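Local coordinates for ABC transporter sugar binding protein (Xanthomonas axonopodis pv. citri, PDB 3UOR), which probably binds maltose or a related sugar in the periplasm and delivers it to an ABC transporter for uptake, at residues G124-D127 and T128-D132. Sequence-based numbering, arbitrary orientation.
Sequences GVWD and TNLVD
Thr128 turns its hydroxyl back onto the preceding helical turn, where OG1 donates to Val125 O at 2.8 Å. The hydroxyl lies in the carbonyl plane, at a C=O...O angle of 148°. A chi1 of 67° sets OG1 between the threonine's own backbone N and carbonyl carbon and so directs it at this acceptor; the other branch, CG2, rests 3.4 Å from Gly124 O. Val125 O is gripped a second time by Thr128 N, at 3.2 Å, but in a bent bond whose N-H...O angle is only 136°. One residue thus supplies both bonds to a single carbonyl, and the same N-H makes just a weak bond to Gly124 O.

The i to i+3 spacing continues in straighter bonds. Asn129 N reaches Trp126 O at 3.0 Å. Leu130 N reaches Asp127 O at 3.1 Å, closing a type I beta turn from Asp127 to Leu130, after which the chain is extended. Successive bonds of this spacing, with a threonine hydroxyl returned to the carbonyl three residues earlier, make a tight helix-to-strand connection. Beyond the turn, Leu130 CB points back toward the helix and its CD1 comes to 4.2 Å from Trp126 CD1, meeting the indole obliquely in a light apolar contact.

In the fold, helix 123-127 passes through this turn into the short strand 130-131, which pairs antiparallel with strand 134-150. That long strand also receives Val125 on Pro139 and Val142, and Trp126 on Leu135 and Pro139, while Val131 packs on helix 94-99.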
ATOM      1  N   GLY A 124       7.508   6.585   7.000  1.00 31.84           N
ATOM      2  CA  GLY A 124       6.839   5.301   7.021  1.00 32.46           C
ATOM      3  C   GLY A 124       7.187   4.476   5.787  1.00 36.48           C
ATOM      4  O   GLY A 124       7.254   3.257   5.843  1.00 30.88           O
ATOM      5  N   VAL A 125       7.421   5.142   4.664  1.00 31.20           N
ATOM      6  CA  VAL A 125       7.827   4.442   3.441  1.00 30.84           C
ATOM      7  C   VAL A 125       9.276   3.929   3.524  1.00 34.16           C
ATOM      8  O   VAL A 125       9.556   2.784   3.178  1.00 34.38           O
ATOM      9  CB  VAL A 125       7.653   5.349   2.222  1.00 34.22           C
ATOM     10  CG1 VAL A 125       8.180   4.675   0.972  1.00 27.10           C
ATOM     11  CG2 VAL A 125       6.167   5.719   2.061  1.00 19.19           C
ATOM     12  N   TRP A 126      10.194   4.761   4.005  1.00 33.42           N
ATOM     13  CA  TRP A 126      11.581   4.326   4.191  1.00 31.32           C
ATOM     14  C   TRP A 126      11.607   3.154   5.160  1.00 31.22           C
ATOM     15  O   TRP A 126      12.348   2.198   4.994  1.00 29.13           O
ATOM     16  CB  TRP A 126      12.426   5.459   4.782  1.00 22.98           C
ATOM     17  CG  TRP A 126      13.903   5.187   4.681  1.00 33.32           C
ATOM     18  CD1 TRP A 126      14.745   4.826   5.692  1.00 35.19           C
ATOM     19  CD2 TRP A 126      14.709   5.255   3.497  1.00 25.75           C
ATOM     20  NE1 TRP A 126      16.022   4.672   5.210  1.00 35.29           N
ATOM     21  CE2 TRP A 126      16.024   4.921   3.865  1.00 32.34           C
ATOM     22  CE3 TRP A 126      14.439   5.553   2.157  1.00 22.32           C
ATOM     23  CZ2 TRP A 126      17.074   4.881   2.944  1.00 34.61           C
ATOM     24  CZ3 TRP A 126      15.487   5.515   1.240  1.00 29.28           C
ATOM     25  CH2 TRP A 126      16.784   5.183   1.640  1.00 28.74           C
ATOM     26  N   ASP A 127      10.797   3.246   6.202  1.00 32.37           N
ATOM     27  CA  ASP A 127      10.812   2.245   7.263  1.00 39.47           C
ATOM     28  C   ASP A 127      10.486   0.837   6.740  1.00 37.03           C
ATOM     29  O   ASP A 127      11.004  -0.144   7.265  1.00 38.03           O
ATOM     30  CB  ASP A 127       9.872   2.669   8.407  1.00 42.36           C
ATOM     31  CG  ASP A 127       9.910   1.716   9.583  1.00 49.71           C
ATOM     32  OD1 ASP A 127      11.016   1.400  10.068  1.00 52.84           O
ATOM     33  OD2 ASP A 127       8.826   1.290  10.043  1.00 50.40           O
ATOM     34  N   THR A 128       9.667   0.730   5.692  1.00 34.14           N
ATOM     35  CA  THR A 128       9.339  -0.590   5.142  1.00 34.79           C
ATOM     36  C   THR A 128      10.560  -1.319   4.570  1.00 40.37           C
ATOM     37  O   THR A 128      10.516  -2.527   4.378  1.00 34.90           O
ATOM     38  CB  THR A 128       8.239  -0.549   4.051  1.00 33.87           C
ATOM     39  OG1 THR A 128       8.725   0.123   2.881  1.00 35.37           O
ATOM     40  CG2 THR A 128       6.991   0.174   4.542  1.00 33.70           C
ATOM     41  N   ASN A 129      11.649  -0.603   4.292  1.00 30.10           N
ATOM     42  CA  ASN A 129      12.829  -1.269   3.737  1.00 33.54           C
ATOM     43  C   ASN A 129      13.847  -1.649   4.797  1.00 36.63           C
ATOM     44  O   ASN A 129      14.908  -2.176   4.490  1.00 40.15           O
ATOM     45  CB  ASN A 129      13.495  -0.409   2.668  1.00 38.70           C
ATOM     46  CG  ASN A 129      12.714  -0.388   1.384  1.00 40.72           C
ATOM     47  OD1 ASN A 129      13.219  -0.776   0.340  1.00 48.13           O
ATOM     48  ND2 ASN A 129      11.473   0.049   1.454  1.00 48.06           N
ATOM     49  N   LEU A 130      13.533  -1.355   6.050  1.00 37.39           N
ATOM     50  CA  LEU A 130      14.458  -1.655   7.135  1.00 35.45           C
ATOM     51  C   LEU A 130      14.045  -2.956   7.803  1.00 43.45           C
ATOM     52  O   LEU A 130      12.903  -3.119   8.234  1.00 45.25           O
ATOM     53  CB  LEU A 130      14.471  -0.521   8.152  1.00 31.43           C
ATOM     54  CG  LEU A 130      15.237   0.720   7.701  1.00 45.27           C
ATOM     55  CD1 LEU A 130      14.950   1.893   8.632  1.00 49.58           C
ATOM     56  CD2 LEU A 130      16.722   0.392   7.670  1.00 42.69           C
ATOM     57  N   VAL A 131      14.965  -3.900   7.851  1.00 45.74           N
ATOM     58  CA  VAL A 131      14.668  -5.175   8.465  1.00 52.93           C
ATOM     59  C   VAL A 131      15.691  -5.429   9.545  1.00 57.97           C
ATOM     60  O   VAL A 131      16.869  -5.679   9.258  1.00 44.86           O
ATOM     61  CB  VAL A 131      14.668  -6.318   7.446  1.00 55.54           C
ATOM     62  CG1 VAL A 131      14.513  -7.640   8.163  1.00 57.39           C
ATOM     63  CG2 VAL A 131      13.545  -6.124   6.443  1.00 45.81           C
ATOM     64  N   ASP A 132      15.244  -5.325  10.791  1.00 58.73           N
ATOM     65  CA  ASP A 132      16.121  -5.569  11.906  1.00 59.76           C
ATOM     66  C   ASP A 132      17.206  -4.504  11.918  1.00 62.02           C
ATOM     67  O   ASP A 132      18.372  -4.801  12.180  1.00 54.46           O
ATOM     68  CB  ASP A 132      16.763  -6.945  11.756  1.00 74.88           C
ATOM     69  CG  ASP A 132      17.146  -7.550  13.081  1.00 90.99           C
ATOM     70  OD1 ASP A 132      16.249  -7.656  13.949  1.00 97.88           O
ATOM     71  OD2 ASP A 132      18.331  -7.922  13.249  1.00 92.37           O
TER